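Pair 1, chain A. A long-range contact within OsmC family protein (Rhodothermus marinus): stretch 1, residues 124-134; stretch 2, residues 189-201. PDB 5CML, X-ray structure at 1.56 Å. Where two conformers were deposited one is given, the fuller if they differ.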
# COMPACT_ATOMS: atom_id res chain seq x y z
N GLU A 124 -12.31 -11.28 -2.97
CA GLU A 124 -13.16 -10.30 -2.30
C GLU A 124 -12.69 -8.87 -2.50
O GLU A 124 -13.47 -7.94 -2.26
CB GLU A 124 -13.23 -10.60 -0.81
CG GLU A 124 -13.70 -12.02 -0.48
CD GLU A 124 -15.13 -12.28 -0.90
OE1 GLU A 124 -15.99 -12.39 -0.00
OE2 GLU A 124 -15.37 -12.39 -2.13
N VAL A 125 -11.45 -8.69 -2.94
CA VAL A 125 -10.95 -7.34 -3.23
C VAL A 125 -11.64 -6.84 -4.48
O VAL A 125 -11.56 -7.47 -5.53
CB VAL A 125 -9.40 -7.31 -3.41
CG1 VAL A 125 -8.89 -5.96 -3.95
CG2 VAL A 125 -8.70 -7.70 -2.10
N LYS A 126 -12.30 -5.68 -4.37
CA LYS A 126 -13.10 -5.13 -5.46
C LYS A 126 -12.43 -3.94 -6.14
O LYS A 126 -12.86 -3.51 -7.19
CB LYS A 126 -14.48 -4.72 -4.95
CG LYS A 126 -15.26 -5.87 -4.31
CD LYS A 126 -15.60 -6.95 -5.33
CE LYS A 126 -16.41 -8.10 -4.71
NZ LYS A 126 -15.97 -9.45 -5.21
N ALA A 127 -11.40 -3.40 -5.52
CA ALA A 127 -10.73 -2.20 -6.04
C ALA A 127 -9.35 -2.07 -5.44
O ALA A 127 -9.12 -2.52 -4.31
CB ALA A 127 -11.56 -0.94 -5.75
N VAL A 128 -8.42 -1.51 -6.21
CA VAL A 128 -7.04 -1.34 -5.77
C VAL A 128 -6.58 0.05 -6.10
O VAL A 128 -6.86 0.55 -7.20
CB VAL A 128 -6.08 -2.36 -6.45
CG1 VAL A 128 -4.61 -2.16 -5.99
CG2 VAL A 128 -6.56 -3.79 -6.23
N ALA A 129 -5.86 0.67 -5.18
CA ALA A 129 -5.35 2.03 -5.37
C ALA A 129 -3.92 2.08 -4.86
O ALA A 129 -3.59 1.48 -3.81
CB ALA A 129 -6.22 3.06 -4.64
N THR A 130 -3.05 2.79 -5.58
CA THR A 130 -1.68 2.94 -5.14
C THR A 130 -1.21 4.37 -5.23
O THR A 130 -1.78 5.17 -5.97
CB THR A 130 -0.70 2.06 -5.98
OG1 THR A 130 -0.73 2.46 -7.35
CG2 THR A 130 -1.09 0.59 -5.89
N ILE A 131 -0.16 4.67 -4.47
CA ILE A 131 0.42 6.01 -4.38
C ILE A 131 1.94 5.91 -4.57
O ILE A 131 2.64 5.33 -3.73
CB ILE A 131 0.13 6.65 -3.00
CG1 ILE A 131 -1.36 6.59 -2.68
CG2 ILE A 131 0.67 8.08 -2.92
CD1 ILE A 131 -1.65 6.55 -1.19
N GLY A 132 2.46 6.47 -5.66
CA GLY A 132 3.90 6.49 -5.85
C GLY A 132 4.50 5.11 -6.09
O GLY A 132 5.66 4.89 -5.80
N ALA A 133 3.72 4.19 -6.65
CA ALA A 133 4.19 2.80 -6.81
C ALA A 133 5.20 2.65 -7.95
O ALA A 133 5.01 3.20 -9.03
CB ALA A 133 3.02 1.87 -7.04
N PRO A 134 6.27 1.87 -7.73
CA PRO A 134 7.18 1.55 -8.82
C PRO A 134 6.57 0.48 -9.72
O PRO A 134 5.73 -0.27 -9.25
CB PRO A 134 8.43 1.06 -8.10
CG PRO A 134 7.93 0.45 -6.85
CD PRO A 134 6.72 1.31 -6.44
N ARG A 189 -8.11 -7.85 -13.13
CA ARG A 189 -9.54 -7.80 -13.40
C ARG A 189 -10.28 -7.10 -12.26
O ARG A 189 -11.35 -7.54 -11.81
CB ARG A 189 -10.09 -9.22 -13.63
CG ARG A 189 -9.51 -9.86 -14.88
CD ARG A 189 -10.05 -11.26 -15.18
NE ARG A 189 -9.65 -11.73 -16.51
CZ ARG A 189 -8.43 -12.14 -16.83
NH1 ARG A 189 -8.16 -12.56 -18.06
NH2 ARG A 189 -7.46 -12.16 -15.92
N ARG A 190 -9.67 -6.02 -11.77
CA ARG A 190 -10.30 -5.17 -10.76
C ARG A 190 -10.02 -3.72 -11.12
O ARG A 190 -8.99 -3.40 -11.69
CB ARG A 190 -9.79 -5.44 -9.34
CG ARG A 190 -10.12 -6.81 -8.72
CD ARG A 190 -11.63 -7.05 -8.62
NE ARG A 190 -11.98 -8.34 -8.00
CZ ARG A 190 -12.08 -9.49 -8.66
NH1 ARG A 190 -11.87 -9.56 -9.97
NH2 ARG A 190 -12.41 -10.59 -7.99
N PRO A 191 -10.94 -2.82 -10.77
CA PRO A 191 -10.66 -1.40 -10.98
C PRO A 191 -9.40 -0.93 -10.24
O PRO A 191 -9.14 -1.31 -9.09
CB PRO A 191 -11.90 -0.71 -10.42
CG PRO A 191 -12.98 -1.71 -10.49
CD PRO A 191 -12.32 -3.06 -10.32
N LEU A 192 -8.64 -0.08 -10.93
CA LEU A 192 -7.36 0.44 -10.46
C LEU A 192 -7.36 1.96 -10.45
O LEU A 192 -7.79 2.59 -11.42
CB LEU A 192 -6.25 -0.06 -11.39
CG LEU A 192 -4.85 0.52 -11.16
CD1 LEU A 192 -4.29 0.09 -9.81
CD2 LEU A 192 -3.89 0.12 -12.28
N LEU A 193 -6.82 2.53 -9.38
CA LEU A 193 -6.59 3.98 -9.30
C LEU A 193 -5.14 4.23 -8.90
O LEU A 193 -4.69 3.81 -7.83
CB LEU A 193 -7.57 4.63 -8.29
CG LEU A 193 -7.29 6.10 -7.96
CD1 LEU A 193 -7.35 6.99 -9.23
CD2 LEU A 193 -8.29 6.61 -6.91
N LEU A 194 -4.40 4.89 -9.79
CA LEU A 194 -3.02 5.25 -9.55
C LEU A 194 -2.89 6.71 -9.18
O LEU A 194 -3.32 7.56 -9.95
CB LEU A 194 -2.19 5.01 -10.81
CG LEU A 194 -2.17 3.58 -11.36
CD1 LEU A 194 -1.72 3.60 -12.82
CD2 LEU A 194 -1.25 2.72 -10.52
N PHE A 195 -2.26 7.00 -8.05
CA PHE A 195 -1.85 8.36 -7.70
C PHE A 195 -0.36 8.48 -7.87
O PHE A 195 0.37 7.58 -7.46
CB PHE A 195 -2.15 8.70 -6.24
CG PHE A 195 -3.61 8.75 -5.88
CD1 PHE A 195 -4.32 9.94 -5.95
CD2 PHE A 195 -4.26 7.63 -5.37
CE1 PHE A 195 -5.66 9.99 -5.55
CE2 PHE A 195 -5.58 7.68 -4.99
CZ PHE A 195 -6.28 8.87 -5.08
N HIS A 196 0.12 9.59 -8.43
CA HIS A 196 1.56 9.80 -8.52
C HIS A 196 1.86 11.27 -8.73
O HIS A 196 1.15 11.94 -9.47
CB HIS A 196 2.14 9.00 -9.68
CG HIS A 196 3.52 8.48 -9.44
ND1 HIS A 196 3.80 7.13 -9.40
CD2 HIS A 196 4.71 9.11 -9.27
CE1 HIS A 196 5.10 6.95 -9.21
NE2 HIS A 196 5.67 8.13 -9.13
N SER A 197 2.93 11.74 -8.11
CA SER A 197 3.39 13.10 -8.32
C SER A 197 4.36 13.20 -9.49
O SER A 197 5.33 12.44 -9.55
CB SER A 197 4.08 13.63 -7.10
OG SER A 197 4.65 14.88 -7.40
N PRO A 198 4.12 14.15 -10.39
CA PRO A 198 5.08 14.33 -11.48
C PRO A 198 6.44 14.76 -10.95
O PRO A 198 7.42 14.54 -11.62
CB PRO A 198 4.44 15.42 -12.36
CG PRO A 198 3.33 15.97 -11.60
CD PRO A 198 2.92 15.00 -10.55
N THR A 199 6.48 15.34 -9.75
CA THR A 199 7.73 15.82 -9.17
C THR A 199 8.34 14.83 -8.17
O THR A 199 9.26 15.17 -7.43
CB THR A 199 7.54 17.21 -8.49
OG1 THR A 199 6.57 17.12 -7.45
CG2 THR A 199 7.05 18.23 -9.50
N ASP A 200 7.85 13.59 -8.16
CA ASP A 200 8.40 12.54 -7.31
C ASP A 200 9.86 12.29 -7.66
O ASP A 200 10.19 11.99 -8.81
CB ASP A 200 7.56 11.26 -7.46
CG ASP A 200 7.83 10.20 -6.37
OD1 ASP A 200 8.98 10.03 -5.92
OD2 ASP A 200 6.85 9.52 -5.97
N GLN A 201 10.74 12.43 -6.67
CA GLN A 201 12.19 12.29 -6.85
C GLN A 201 12.71 10.89 -6.56
O GLN A 201 13.89 10.59 -6.80
CB GLN A 201 12.93 13.28 -5.96
CG GLN A 201 12.72 14.73 -6.35
CD GLN A 201 13.27 15.68 -5.30
OE1 GLN A 201 12.52 16.38 -4.62
NE2 GLN A 201 14.58 15.70 -5.16
O HOH W 1 0.86 4.65 -7.89
O HOH W 2 2.62 4.61 -9.89

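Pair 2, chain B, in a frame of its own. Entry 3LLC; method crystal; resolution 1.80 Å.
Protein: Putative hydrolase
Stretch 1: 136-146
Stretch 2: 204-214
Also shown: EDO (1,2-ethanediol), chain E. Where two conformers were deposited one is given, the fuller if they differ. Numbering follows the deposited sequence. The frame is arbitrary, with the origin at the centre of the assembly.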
# COMPACT_ATOMS: atom_id res chain seq x y z
N GLN B 136 14.33 4.57 -9.61
CA GLN B 136 13.62 3.76 -10.60
C GLN B 136 12.87 2.64 -9.85
O GLN B 136 13.46 1.98 -9.02
CB GLN B 136 14.61 3.13 -11.59
CG GLN B 136 15.80 4.01 -12.05
CD GLN B 136 15.40 5.42 -12.50
OE1 GLN B 136 14.28 5.66 -12.93
NE2 GLN B 136 16.34 6.36 -12.40
N VAL B 137 11.61 2.42 -10.19
CA VAL B 137 10.84 1.27 -9.64
C VAL B 137 11.07 0.07 -10.57
O VAL B 137 10.71 0.12 -11.76
CB VAL B 137 9.35 1.60 -9.48
CG1 VAL B 137 8.52 0.33 -9.10
CG2 VAL B 137 9.17 2.69 -8.43
N SER B 138 11.73 -0.97 -10.05
CA SER B 138 12.10 -2.13 -10.85
C SER B 138 11.09 -3.27 -10.82
O SER B 138 11.20 -4.19 -11.63
CB SER B 138 13.49 -2.65 -10.46
OG SER B 138 13.56 -2.93 -9.08
N GLY B 139 10.12 -3.21 -9.90
CA GLY B 139 9.05 -4.21 -9.82
C GLY B 139 8.06 -3.88 -8.72
O GLY B 139 8.33 -3.05 -7.85
N MSE B 140 6.90 -4.55 -8.76
CA MSE B 140 5.83 -4.31 -7.78
C MSE B 140 5.17 -5.65 -7.46
O MSE B 140 4.83 -6.43 -8.37
CB MSE B 140 4.79 -3.29 -8.30
CG MSE B 140 5.33 -1.87 -8.64
SE MSE B 140 3.97 -0.80 -9.60
CE MSE B 140 2.47 -1.95 -9.07
N VAL B 141 5.00 -5.91 -6.16
CA VAL B 141 4.32 -7.12 -5.68
C VAL B 141 3.10 -6.59 -4.90
O VAL B 141 3.26 -5.76 -3.98
CB VAL B 141 5.22 -7.98 -4.81
CG1 VAL B 141 4.40 -9.14 -4.19
CG2 VAL B 141 6.46 -8.56 -5.61
N LEU B 142 1.90 -6.95 -5.33
CA LEU B 142 0.64 -6.41 -4.76
C LEU B 142 -0.14 -7.56 -4.11
O LEU B 142 -0.35 -8.58 -4.76
CB LEU B 142 -0.17 -5.73 -5.85
CG LEU B 142 0.52 -4.62 -6.66
CD1 LEU B 142 -0.42 -4.08 -7.76
CD2 LEU B 142 0.95 -3.53 -5.69
N ILE B 143 -0.52 -7.41 -2.84
CA ILE B 143 -1.16 -8.47 -2.05
C ILE B 143 -2.59 -8.00 -1.76
O ILE B 143 -2.77 -7.00 -1.07
CB ILE B 143 -0.39 -8.71 -0.74
CG1 ILE B 143 1.08 -9.09 -1.05
CG2 ILE B 143 -1.10 -9.79 0.15
CD1 ILE B 143 2.07 -8.38 -0.27
N ALA B 144 -3.59 -8.70 -2.30
CA ALA B 144 -5.02 -8.32 -2.19
C ALA B 144 -5.22 -6.83 -2.41
O ALA B 144 -5.84 -6.14 -1.61
CB ALA B 144 -5.60 -8.78 -0.80
N PRO B 145 -4.68 -6.29 -3.53
CA PRO B 145 -4.71 -4.84 -3.68
C PRO B 145 -6.11 -4.25 -3.79
O PRO B 145 -7.00 -4.87 -4.39
CB PRO B 145 -3.93 -4.62 -4.99
CG PRO B 145 -4.18 -5.89 -5.75
CD PRO B 145 -4.10 -6.96 -4.70
N ALA B 146 -6.29 -3.03 -3.28
CA ALA B 146 -7.61 -2.40 -3.19
C ALA B 146 -7.66 -1.04 -3.88
O ALA B 146 -8.15 -0.04 -3.31
CB ALA B 146 -8.03 -2.27 -1.67
N ASP B 204 0.08 2.88 -16.75
CA ASP B 204 1.43 2.65 -17.30
C ASP B 204 2.43 2.41 -16.15
O ASP B 204 2.80 3.36 -15.45
CB ASP B 204 1.82 3.92 -18.09
CG ASP B 204 3.21 3.88 -18.73
OD1 ASP B 204 3.87 2.82 -18.75
OD2 ASP B 204 3.62 4.94 -19.25
N THR B 205 2.91 1.18 -15.92
CA THR B 205 3.87 0.94 -14.80
C THR B 205 5.36 1.01 -15.18
O THR B 205 6.20 1.39 -14.34
CB THR B 205 3.66 -0.44 -14.18
OG1 THR B 205 3.81 -1.41 -15.21
CG2 THR B 205 2.25 -0.53 -13.52
N GLY B 206 5.68 0.55 -16.37
CA GLY B 206 7.07 0.41 -16.83
C GLY B 206 7.91 -0.67 -16.13
O GLY B 206 9.13 -0.65 -16.25
N CYS B 207 7.28 -1.60 -15.40
CA CYS B 207 8.02 -2.65 -14.70
C CYS B 207 7.14 -3.90 -14.52
O CYS B 207 5.92 -3.80 -14.64
CB CYS B 207 8.40 -2.14 -13.29
SG CYS B 207 7.01 -1.78 -12.19
N PRO B 208 7.76 -5.03 -14.16
CA PRO B 208 6.90 -6.23 -13.85
C PRO B 208 6.01 -6.03 -12.64
O PRO B 208 6.39 -5.35 -11.68
CB PRO B 208 7.91 -7.36 -13.62
CG PRO B 208 9.25 -6.83 -14.11
CD PRO B 208 9.20 -5.34 -14.07
N VAL B 209 4.81 -6.64 -12.71
CA VAL B 209 3.83 -6.59 -11.64
C VAL B 209 3.39 -8.04 -11.34
O VAL B 209 3.08 -8.78 -12.28
CB VAL B 209 2.60 -5.75 -12.04
CG1 VAL B 209 1.57 -5.69 -10.88
CG2 VAL B 209 2.98 -4.28 -12.41
N HIS B 210 3.39 -8.44 -10.06
CA HIS B 210 2.86 -9.73 -9.63
C HIS B 210 1.83 -9.44 -8.55
O HIS B 210 2.18 -8.89 -7.49
CB HIS B 210 3.97 -10.59 -9.04
CG HIS B 210 3.59 -12.03 -8.84
ND1 HIS B 210 4.53 -13.03 -8.72
CD2 HIS B 210 2.38 -12.65 -8.75
CE1 HIS B 210 3.92 -14.20 -8.55
NE2 HIS B 210 2.62 -13.99 -8.57
N ILE B 211 0.59 -9.86 -8.82
CA ILE B 211 -0.53 -9.75 -7.84
C ILE B 211 -0.80 -11.14 -7.21
O ILE B 211 -0.84 -12.15 -7.93
CB ILE B 211 -1.82 -9.26 -8.52
CG1 ILE B 211 -1.63 -7.91 -9.24
CG2 ILE B 211 -3.03 -9.16 -7.49
CD1 ILE B 211 -2.60 -7.68 -10.45
N LEU B 212 -0.97 -11.17 -5.88
CA LEU B 212 -1.35 -12.37 -5.11
C LEU B 212 -2.72 -12.05 -4.49
O LEU B 212 -2.89 -11.00 -3.85
CB LEU B 212 -0.33 -12.66 -4.01
CG LEU B 212 1.07 -13.13 -4.45
CD1 LEU B 212 2.15 -12.74 -3.44
CD2 LEU B 212 1.10 -14.65 -4.61
N GLN B 213 -3.70 -12.94 -4.71
CA GLN B 213 -5.10 -12.67 -4.34
C GLN B 213 -5.82 -13.96 -3.94
O GLN B 213 -5.80 -15.00 -4.66
CB GLN B 213 -5.81 -12.00 -5.53
CG GLN B 213 -7.31 -11.82 -5.38
CD GLN B 213 -7.69 -10.71 -4.41
OE1 GLN B 213 -7.18 -9.57 -4.48
NE2 GLN B 213 -8.62 -11.02 -3.51
N GLY B 214 -6.49 -13.92 -2.79
CA GLY B 214 -7.29 -15.04 -2.35
C GLY B 214 -8.69 -15.04 -2.94
O GLY B 214 -9.29 -13.96 -3.14
C1 EDO E . 9.48 4.66 -12.11
O1 EDO E . 10.64 3.87 -12.34
C2 EDO E . 9.93 6.09 -11.89
O2 EDO E . 10.97 6.47 -12.80
O HOH W 3 8.82 2.01 -13.60
O HOH W 4 -7.37 -7.19 -5.88

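Pairs 1 and 2 share two neighbouring parallel strands, their axes 4.8 Å apart at closest approach and inclined by 9° in pair 1 and 11° in pair 2; 14 central residues superpose with an RMSD of 0.3 Å. The same ladder joins both. In pair 1, Val128(A) N donates to Pro191(A) O (3.0 Å), Leu193(A) N to Val128(A) O (2.9 Å), Thr130(A) N to Leu193(A) O (3.0 Å), Phe195(A) N to Thr130(A) O (2.8 Å) and Gly132(A) N to Phe195(A) O (3.0 Å). Pair 2 repeats it from Met140(B) N to Pro208(B) O (3.1 Å) through to Ala144(B) N to Leu212(B) O (2.9 Å). Pro191(A) and Pro208(B) coincide at the entrance; a proline has no amide proton to give, but its carbonyl opens the ladder.

On one face, Val128(A), Thr130(A), Leu192(A) and Leu194(A) match Met140(B), Leu142(B), Val209(B) and Ile211(B). Here the sizes are exchanged across the strands: Val128(A) CG1 meets Leu192(A) CD1 at 4.4 Å, whereas the longer selenomethionine Met140(B) reaches the shorter Val209(B), CE to CG2, at 4.1 Å. Thr130(A) OG1 lies 3.2 Å from Leu194(A) CD2 and also binds water 1 (2.8 Å), which donates to Phe195(A) O (3.0 Å). Its counterpart Leu142(B) is wholly apolar and packs CD1 against Val209(B) CG1 at 4.0 Å.

On the other face, Ala129(A) and Leu193(A) touch through their CB atoms at 4.2 Å. At the matching positions, Val141(B) instead sends CG1 to Leu212(B) CD1 (4.3 Å), while the end of His210(B) leads away from the opposing strand. Ile131(A) and Ile143(B) coincide, but the partner changes from an aromatic ring, with Ile131(A) CG1 4.1 Å from Phe195(A) CD2, to a branched chain, with Ile143(B) CG1 4.5 Å from Leu212(B) CD1.

The pairs diverge most at the entrance, where the side-chain centres of Arg190(A) and Cys207(B) lie 3.6 Å apart. Arg190(A) NE donates to Val125(A) O (2.7 Å), a polar clamp ahead of the ladder; the matching Cys207(B) packs its SG against Val137(B) CG1 (4.0 Å) and Met140(B) CG (3.9 Å). At the exit the positions match closely but the chemistry changes: Gly132(A) and Ala144(B) both have positive phi. Gly132(A) CA sits over one face of the His196(A) ring, 3.8 Å from its centroid, whereas Ala144(B) CA approaches Gln213(B) OE1 at 3.4 Å. Beyond it, Pro145(B) CD adds an apolar contact with Ile211(B) CG2 at 3.7 Å.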